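Long-range contact in ethanolamine utilization protein EutL (PDB 4TME), which forms part of the shell of the ethanolamine-utilizing bacterial microcompartment and binds ethanolamine, which probably controls opening of its pore: residues L147-L161 against C196-V210. Sequence-based numbering, arbitrary orientation. Where two conformers were deposited one is given.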
ATOM      1  N   LEU C 147       0.502 -26.673   9.935  1.00 26.51           N
ATOM      2  CA  LEU C 147      -0.297 -25.443   9.862  1.00 27.28           C
ATOM      3  C   LEU C 147      -1.405 -25.556   8.842  1.00 28.20           C
ATOM      4  O   LEU C 147      -1.262 -26.251   7.841  1.00 29.10           O
ATOM      5  CB  LEU C 147       0.558 -24.217   9.456  1.00 28.31           C
ATOM      6  CG  LEU C 147       1.572 -23.644  10.425  1.00 31.11           C
ATOM      7  CD1 LEU C 147       2.361 -22.592   9.714  1.00 29.80           C
ATOM      8  CD2 LEU C 147       0.869 -23.081  11.668  1.00 33.41           C
ATOM      9  N   ALA C 148      -2.504 -24.830   9.089  1.00 26.23           N
ATOM     10  CA  ALA C 148      -3.420 -24.442   8.039  1.00 25.41           C
ATOM     11  C   ALA C 148      -3.061 -23.015   7.607  1.00 23.88           C
ATOM     12  O   ALA C 148      -3.063 -22.110   8.421  1.00 24.72           O
ATOM     13  CB  ALA C 148      -4.860 -24.505   8.524  1.00 26.35           C
ATOM     14  N   TYR C 149      -2.719 -22.849   6.342  1.00 22.71           N
ATOM     15  CA  TYR C 149      -2.345 -21.551   5.764  1.00 20.74           C
ATOM     16  C   TYR C 149      -3.537 -21.079   4.945  1.00 22.23           C
ATOM     17  O   TYR C 149      -3.817 -21.625   3.880  1.00 23.25           O
ATOM     18  CB  TYR C 149      -1.070 -21.733   4.930  1.00 21.33           C
ATOM     19  CG  TYR C 149      -0.349 -20.464   4.495  1.00 21.28           C
ATOM     20  CD1 TYR C 149      -1.000 -19.246   4.348  1.00 21.98           C
ATOM     21  CD2 TYR C 149       1.015 -20.512   4.218  1.00 21.78           C
ATOM     22  CE1 TYR C 149      -0.301 -18.095   3.929  1.00 21.87           C
ATOM     23  CE2 TYR C 149       1.703 -19.408   3.808  1.00 22.41           C
ATOM     24  CZ  TYR C 149       1.052 -18.208   3.646  1.00 21.59           C
ATOM     25  OH  TYR C 149       1.762 -17.115   3.231  1.00 22.28           O
ATOM     26  N   LEU C 150      -4.287 -20.122   5.511  1.00 20.47           N
ATOM     27  CA  LEU C 150      -5.611 -19.737   5.004  1.00 21.47           C
ATOM     28  C   LEU C 150      -5.573 -18.294   4.505  1.00 22.01           C
ATOM     29  O   LEU C 150      -5.242 -17.391   5.280  1.00 23.96           O
ATOM     30  CB  LEU C 150      -6.654 -19.877   6.112  1.00 21.12           C
ATOM     31  CG  LEU C 150      -6.671 -21.243   6.811  1.00 23.33           C
ATOM     32  CD1 LEU C 150      -7.740 -21.294   7.907  1.00 24.80           C
ATOM     33  CD2 LEU C 150      -6.887 -22.372   5.817  1.00 25.25           C
ATOM     34  N   VAL C 151      -5.883 -18.085   3.224  1.00 20.71           N
ATOM     35  CA  VAL C 151      -5.871 -16.745   2.639  1.00 20.39           C
ATOM     36  C   VAL C 151      -7.075 -16.548   1.725  1.00 20.87           C
ATOM     37  O   VAL C 151      -7.397 -17.413   0.934  1.00 21.01           O
ATOM     38  CB  VAL C 151      -4.579 -16.488   1.830  1.00 20.59           C
ATOM     39  CG1 VAL C 151      -4.549 -15.048   1.303  1.00 20.96           C
ATOM     40  CG2 VAL C 151      -3.353 -16.750   2.687  1.00 21.59           C
ATOM     41  N   ALA C 152      -7.745 -15.407   1.856  1.00 20.99           N
ATOM     42  CA  ALA C 152      -8.826 -15.048   0.946  1.00 20.07           C
ATOM     43  C   ALA C 152      -8.990 -13.534   0.938  1.00 20.55           C
ATOM     44  O   ALA C 152      -8.331 -12.832   1.696  1.00 21.08           O
ATOM     45  CB  ALA C 152     -10.135 -15.734   1.366  1.00 21.21           C
ATOM     46  N   PRO C 153      -9.859 -13.016   0.058  1.00 20.92           N
ATOM     47  CA  PRO C 153     -10.057 -11.561   0.103  1.00 21.21           C
ATOM     48  C   PRO C 153     -10.686 -11.155   1.447  1.00 21.72           C
ATOM     49  O   PRO C 153     -11.171 -12.015   2.169  1.00 22.54           O
ATOM     50  CB  PRO C 153     -10.981 -11.297  -1.090  1.00 21.05           C
ATOM     51  CG  PRO C 153     -10.707 -12.470  -2.027  1.00 21.05           C
ATOM     52  CD  PRO C 153     -10.544 -13.636  -1.090  1.00 21.43           C
ATOM     53  N   PRO C 154     -10.658  -9.864   1.793  1.00 20.89           N
ATOM     54  CA  PRO C 154     -10.916  -9.438   3.180  1.00 22.17           C
ATOM     55  C   PRO C 154     -12.199  -9.973   3.852  1.00 22.15           C
ATOM     56  O   PRO C 154     -12.060 -10.567   4.920  1.00 23.80           O
ATOM     57  CB  PRO C 154     -10.947  -7.907   3.048  1.00 23.35           C
ATOM     58  CG  PRO C 154      -9.947  -7.671   1.939  1.00 22.76           C
ATOM     59  CD  PRO C 154     -10.274  -8.720   0.943  1.00 20.89           C
ATOM     60  N   LEU C 155     -13.389  -9.762   3.303  1.00 21.59           N
ATOM     61  CA  LEU C 155     -14.596 -10.188   4.014  1.00 21.89           C
ATOM     62  C   LEU C 155     -14.708 -11.718   4.012  1.00 22.39           C
ATOM     63  O   LEU C 155     -15.040 -12.318   5.029  1.00 23.86           O
ATOM     64  CB  LEU C 155     -15.837  -9.525   3.410  1.00 21.80           C
ATOM     65  CG  LEU C 155     -17.196  -9.884   4.060  1.00 22.30           C
ATOM     66  CD1 LEU C 155     -18.129  -8.697   3.977  1.00 22.73           C
ATOM     67  CD2 LEU C 155     -17.842 -11.079   3.408  1.00 24.18           C
ATOM     68  N   GLU C 156     -14.437 -12.344   2.875  1.00 22.73           N
ATOM     69  CA  GLU C 156     -14.450 -13.794   2.784  1.00 22.76           C
ATOM     70  C   GLU C 156     -13.524 -14.386   3.853  1.00 21.95           C
ATOM     71  O   GLU C 156     -13.883 -15.373   4.527  1.00 22.46           O
ATOM     72  CB  GLU C 156     -13.981 -14.265   1.385  1.00 21.87           C
ATOM     73  CG  GLU C 156     -14.849 -13.826   0.229  1.00 24.18           C
ATOM     74  CD  GLU C 156     -14.356 -12.551  -0.436  1.00 25.76           C
ATOM     75  OE1 GLU C 156     -14.144 -11.543   0.271  1.00 25.82           O
ATOM     76  OE2 GLU C 156     -14.182 -12.569  -1.679  1.00 26.16           O
ATOM     77  N   ALA C 157     -12.329 -13.812   3.968  1.00 21.89           N
ATOM     78  CA  ALA C 157     -11.340 -14.323   4.918  1.00 22.65           C
ATOM     79  C   ALA C 157     -11.852 -14.254   6.356  1.00 23.69           C
ATOM     80  O   ALA C 157     -11.686 -15.194   7.122  1.00 23.62           O
ATOM     81  CB  ALA C 157     -10.008 -13.565   4.794  1.00 22.77           C
ATOM     82  N   MET C 158     -12.469 -13.139   6.746  1.00 23.31           N
ATOM     83  CA  MET C 158     -12.960 -13.009   8.122  1.00 23.79           C
ATOM     84  C   MET C 158     -14.083 -14.005   8.421  1.00 23.40           C
ATOM     85  O   MET C 158     -14.102 -14.657   9.465  1.00 24.38           O
ATOM     86  CB  MET C 158     -13.436 -11.574   8.378  1.00 23.81           C
ATOM     87  CG  MET C 158     -12.317 -10.501   8.275  1.00 24.16           C
ATOM     88  SD  MET C 158     -10.862 -10.772   9.295  1.00 26.91           S
ATOM     89  CE  MET C 158     -11.634 -10.692  10.890  1.00 44.16           C
ATOM     90  N   TYR C 159     -15.035 -14.104   7.513  1.00 22.53           N
ATOM     91  CA  TYR C 159     -16.141 -15.039   7.640  1.00 22.96           C
ATOM     92  C   TYR C 159     -15.634 -16.476   7.693  1.00 23.83           C
ATOM     93  O   TYR C 159     -16.044 -17.261   8.539  1.00 25.04           O
ATOM     94  CB  TYR C 159     -17.093 -14.832   6.458  1.00 23.62           C
ATOM     95  CG  TYR C 159     -18.327 -15.693   6.454  1.00 26.72           C
ATOM     96  CD1 TYR C 159     -19.463 -15.308   7.152  1.00 31.53           C
ATOM     97  CD2 TYR C 159     -18.379 -16.859   5.705  1.00 27.11           C
ATOM     98  CE1 TYR C 159     -20.597 -16.074   7.130  1.00 35.60           C
ATOM     99  CE2 TYR C 159     -19.512 -17.636   5.670  1.00 30.89           C
ATOM    100  CZ  TYR C 159     -20.621 -17.238   6.384  1.00 36.43           C
ATOM    101  OH  TYR C 159     -21.753 -18.014   6.354  1.00 41.67           O
ATOM    102  N   ALA C 160     -14.727 -16.795   6.788  1.00 24.75           N
ATOM    103  CA  ALA C 160     -14.272 -18.171   6.636  1.00 24.57           C
ATOM    104  C   ALA C 160     -13.297 -18.585   7.748  1.00 24.53           C
ATOM    105  O   ALA C 160     -13.238 -19.750   8.124  1.00 25.06           O
ATOM    106  CB  ALA C 160     -13.639 -18.353   5.246  1.00 23.02           C
ATOM    107  N   LEU C 161     -12.518 -17.631   8.259  0.65 24.40           N
ATOM    108  CA  LEU C 161     -11.672 -17.888   9.418  0.65 24.27           C
ATOM    109  C   LEU C 161     -12.504 -18.287  10.637  0.65 24.95           C
ATOM    110  O   LEU C 161     -12.178 -19.237  11.352  0.65 25.53           O
ATOM    111  CB  LEU C 161     -10.814 -16.665   9.745  0.65 24.23           C
ATOM    112  CG  LEU C 161      -9.518 -16.477   8.958  0.65 24.84           C
ATOM    113  CD1 LEU C 161      -8.798 -15.225   9.446  0.65 26.79           C
ATOM    114  CD2 LEU C 161      -8.592 -17.693   9.047  0.65 26.60           C
ATOM    115  N   CYS C 196      -5.771 -29.495  11.051  1.00 32.20           N
ATOM    116  CA  CYS C 196      -5.428 -28.458  10.074  1.00 31.14           C
ATOM    117  C   CYS C 196      -6.150 -28.733   8.753  1.00 30.94           C
ATOM    118  O   CYS C 196      -6.647 -27.815   8.117  1.00 30.31           O
ATOM    119  CB  CYS C 196      -3.916 -28.371   9.862  1.00 30.66           C
ATOM    120  SG  CYS C 196      -3.041 -27.661  11.292  1.00 32.89           S
ATOM    121  N   LYS C 197      -6.258 -30.000   8.363  1.00 31.94           N
ATOM    122  CA  LYS C 197      -6.991 -30.331   7.144  1.00 33.42           C
ATOM    123  C   LYS C 197      -8.485 -29.984   7.273  1.00 31.76           C
ATOM    124  O   LYS C 197      -9.106 -29.451   6.338  1.00 31.77           O
ATOM    125  CB  LYS C 197      -6.819 -31.811   6.810  1.00 39.98           C
ATOM    126  CG  LYS C 197      -7.629 -32.279   5.611  1.00 49.36           C
ATOM    127  CD  LYS C 197      -7.270 -31.509   4.346  1.00 58.10           C
ATOM    128  CE  LYS C 197      -8.064 -32.015   3.143  1.00 65.56           C
ATOM    129  NZ  LYS C 197      -7.910 -31.126   1.959  1.00 67.92           N
ATOM    130  N   ALA C 198      -9.056 -30.247   8.439  1.00 31.87           N
ATOM    131  CA  ALA C 198     -10.462 -29.916   8.683  1.00 31.89           C
ATOM    132  C   ALA C 198     -10.650 -28.382   8.623  1.00 31.15           C
ATOM    133  O   ALA C 198     -11.675 -27.885   8.157  1.00 30.43           O
ATOM    134  CB  ALA C 198     -10.912 -30.447  10.008  1.00 33.84           C
ATOM    135  N   ALA C 199      -9.662 -27.639   9.100  1.00 30.32           N
ATOM    136  CA  ALA C 199      -9.762 -26.178   9.080  1.00 29.51           C
ATOM    137  C   ALA C 199      -9.692 -25.693   7.627  1.00 29.25           C
ATOM    138  O   ALA C 199     -10.449 -24.800   7.213  1.00 28.89           O
ATOM    139  CB  ALA C 199      -8.653 -25.540   9.928  1.00 28.43           C
ATOM    140  N   CYS C 200      -8.809 -26.302   6.840  1.00 28.43           N
ATOM    141  CA  CYS C 200      -8.681 -25.931   5.432  1.00 27.96           C
ATOM    142  C   CYS C 200      -9.996 -26.201   4.685  1.00 28.39           C
ATOM    143  O   CYS C 200     -10.446 -25.360   3.910  1.00 27.73           O
ATOM    144  CB  CYS C 200      -7.542 -26.704   4.752  1.00 28.99           C
ATOM    145  SG  CYS C 200      -5.890 -26.170   5.236  1.00 28.97           S
ATOM    146  N   ASP C 201     -10.601 -27.361   4.933  1.00 28.92           N
ATOM    147  CA  ASP C 201     -11.823 -27.742   4.225  1.00 30.16           C
ATOM    148  C   ASP C 201     -12.943 -26.759   4.566  1.00 29.39           C
ATOM    149  O   ASP C 201     -13.684 -26.311   3.688  1.00 28.91           O
ATOM    150  CB  ASP C 201     -12.264 -29.166   4.583  1.00 33.99           C
ATOM    151  CG  ASP C 201     -11.329 -30.245   4.029  1.00 39.06           C
ATOM    152  OD1 ASP C 201     -10.470 -29.954   3.157  1.00 40.35           O
ATOM    153  OD2 ASP C 201     -11.481 -31.400   4.481  1.00 41.40           O
ATOM    154  N   ALA C 202     -13.059 -26.434   5.850  1.00 29.58           N
ATOM    155  CA  ALA C 202     -14.094 -25.511   6.320  1.00 29.79           C
ATOM    156  C   ALA C 202     -13.878 -24.100   5.780  1.00 27.15           C
ATOM    157  O   ALA C 202     -14.850 -23.412   5.416  1.00 27.28           O
ATOM    158  CB  ALA C 202     -14.130 -25.486   7.825  1.00 31.36           C
ATOM    159  N   PHE C 203     -12.619 -23.657   5.746  1.00 25.48           N
ATOM    160  CA  PHE C 203     -12.271 -22.339   5.211  1.00 24.15           C
ATOM    161  C   PHE C 203     -12.679 -22.278   3.737  1.00 25.39           C
ATOM    162  O   PHE C 203     -13.344 -21.337   3.306  1.00 25.27           O
ATOM    163  CB  PHE C 203     -10.758 -22.066   5.393  1.00 23.51           C
ATOM    164  CG  PHE C 203     -10.316 -20.678   4.975  1.00 23.64           C
ATOM    165  CD1 PHE C 203     -10.433 -19.613   5.854  1.00 23.70           C
ATOM    166  CD2 PHE C 203      -9.768 -20.445   3.729  1.00 24.51           C
ATOM    167  CE1 PHE C 203     -10.038 -18.335   5.483  1.00 22.74           C
ATOM    168  CE2 PHE C 203      -9.358 -19.166   3.362  1.00 23.40           C
ATOM    169  CZ  PHE C 203      -9.496 -18.121   4.236  1.00 23.10           C
ATOM    170  N   ALA C 204     -12.284 -23.290   2.962  1.00 25.80           N
ATOM    171  CA  ALA C 204     -12.617 -23.309   1.544  1.00 26.75           C
ATOM    172  C   ALA C 204     -14.139 -23.256   1.324  1.00 26.67           C
ATOM    173  O   ALA C 204     -14.631 -22.503   0.477  1.00 28.44           O
ATOM    174  CB  ALA C 204     -12.042 -24.550   0.874  1.00 27.77           C
ATOM    175  N   GLU C 205     -14.870 -24.055   2.081  1.00 25.20           N
ATOM    176  CA  GLU C 205     -16.321 -24.133   1.941  1.00 26.52           C
ATOM    177  C   GLU C 205     -16.946 -22.779   2.256  1.00 26.32           C
ATOM    178  O   GLU C 205     -17.868 -22.323   1.556  1.00 26.96           O
ATOM    179  CB  GLU C 205     -16.901 -25.207   2.864  1.00 31.26           C
ATOM    180  CG  GLU C 205     -18.402 -25.401   2.680  1.00 43.29           C
ATOM    181  CD  GLU C 205     -18.991 -26.391   3.662  1.00 61.19           C
ATOM    182  OE1 GLU C 205     -18.213 -27.118   4.314  1.00 68.04           O
ATOM    183  OE2 GLU C 205     -20.234 -26.434   3.779  1.00 69.41           O
ATOM    184  N   ALA C 206     -16.429 -22.110   3.286  1.00 27.89           N
ATOM    185  CA  ALA C 206     -16.987 -20.817   3.683  1.00 27.99           C
ATOM    186  C   ALA C 206     -16.692 -19.722   2.643  1.00 26.57           C
ATOM    187  O   ALA C 206     -17.555 -18.890   2.349  1.00 26.07           O
ATOM    188  CB  ALA C 206     -16.454 -20.407   5.045  1.00 27.56           C
ATOM    189  N   VAL C 207     -15.490 -19.711   2.073  1.00 24.44           N
ATOM    190  CA  VAL C 207     -15.182 -18.741   1.030  1.00 23.90           C
ATOM    191  C   VAL C 207     -16.097 -18.973  -0.175  1.00 25.67           C
ATOM    192  O   VAL C 207     -16.650 -18.020  -0.739  1.00 26.23           O
ATOM    193  CB  VAL C 207     -13.698 -18.795   0.584  1.00 23.31           C
ATOM    194  CG1 VAL C 207     -13.476 -17.828  -0.569  1.00 24.98           C
ATOM    195  CG2 VAL C 207     -12.759 -18.419   1.747  1.00 22.87           C
ATOM    196  N   GLN C 208     -16.314 -20.233  -0.536  1.00 26.36           N
ATOM    197  CA  GLN C 208     -17.151 -20.526  -1.697  1.00 27.28           C
ATOM    198  C   GLN C 208     -18.580 -20.072  -1.414  1.00 28.19           C
ATOM    199  O   GLN C 208     -19.286 -19.601  -2.310  1.00 28.91           O
ATOM    200  CB  GLN C 208     -17.105 -22.020  -2.058  1.00 30.50           C
ATOM    201  CG  GLN C 208     -15.733 -22.375  -2.640  1.00 36.50           C
ATOM    202  CD  GLN C 208     -15.663 -23.714  -3.335  1.00 43.00           C
ATOM    203  OE1 GLN C 208     -16.657 -24.444  -3.439  1.00 49.16           O
ATOM    204  NE2 GLN C 208     -14.467 -24.038  -3.852  1.00 40.81           N
ATOM    205  N   SER C 209     -18.990 -20.205  -0.160  0.65 29.10           N
ATOM    206  CA  SER C 209     -20.336 -19.815   0.236  0.65 29.83           C
ATOM    207  C   SER C 209     -20.543 -18.322   0.030  0.65 28.44           C
ATOM    208  O   SER C 209     -21.585 -17.906  -0.484  0.65 29.20           O
ATOM    209  CB  SER C 209     -20.612 -20.177   1.692  0.65 31.06           C
ATOM    210  OG  SER C 209     -21.907 -19.722   2.059  0.65 32.02           O
ATOM    211  N   VAL C 210     -19.554 -17.519   0.418  1.00 25.66           N
ATOM    212  CA  VAL C 210     -19.674 -16.061   0.277  1.00 25.17           C
ATOM    213  C   VAL C 210     -19.664 -15.697  -1.197  1.00 27.03           C
ATOM    214  O   VAL C 210     -20.453 -14.867  -1.665  1.00 26.74           O
ATOM    215  CB  VAL C 210     -18.543 -15.295   1.015  1.00 24.81           C
ATOM    216  CG1 VAL C 210     -18.667 -13.796   0.793  1.00 24.75           C
ATOM    217  CG2 VAL C 210     -18.620 -15.571   2.507  1.00 25.70           C
TER
HETATM  218  O   HOH W   1     -22.303 -17.347   3.216  1.00 42.06           O
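The alpha/beta core of the second BMC domain of EutL is built here: helix 196-210 packs on strand 147-152 and on the helix 154-161 that follows it. Phe203 reaches from helix 196-210 into the angle between the strand and helix 154-161. Its CG is anti to the backbone N (chi1 -175°), which turns the ring toward both. Leu150 CB sits over one face, 3.6 Å from the centroid of the Phe203 ring and almost on the ring normal, a CH-pi contact. Val207 CG2 lies over the opposite face, offset toward the rim. Val151 O meets the ring edge in plane, 3.6 Å from Phe203 CE2. From helix 154-161, Ala160 CB comes within 3.5 Å of Phe203 CD1. The side chain of Val151 leaves the backbone away from the helix and touches a bound ethanolamine on the other side of the sheet. Toward the start of the strand, Ala148 CB rests 3.8 Å from Cys200 SG. The two helices approach closely at small residues, with Ala160 CB only 3.5 Å from Ala206 CB. Farther along, Val210 CG1 touches Glu156 CG and Leu155 CD2, while Val210 CG2 packs 3.5 Å from Tyr159 CD2, its side chain sliding past the tyrosine in the opposite direction.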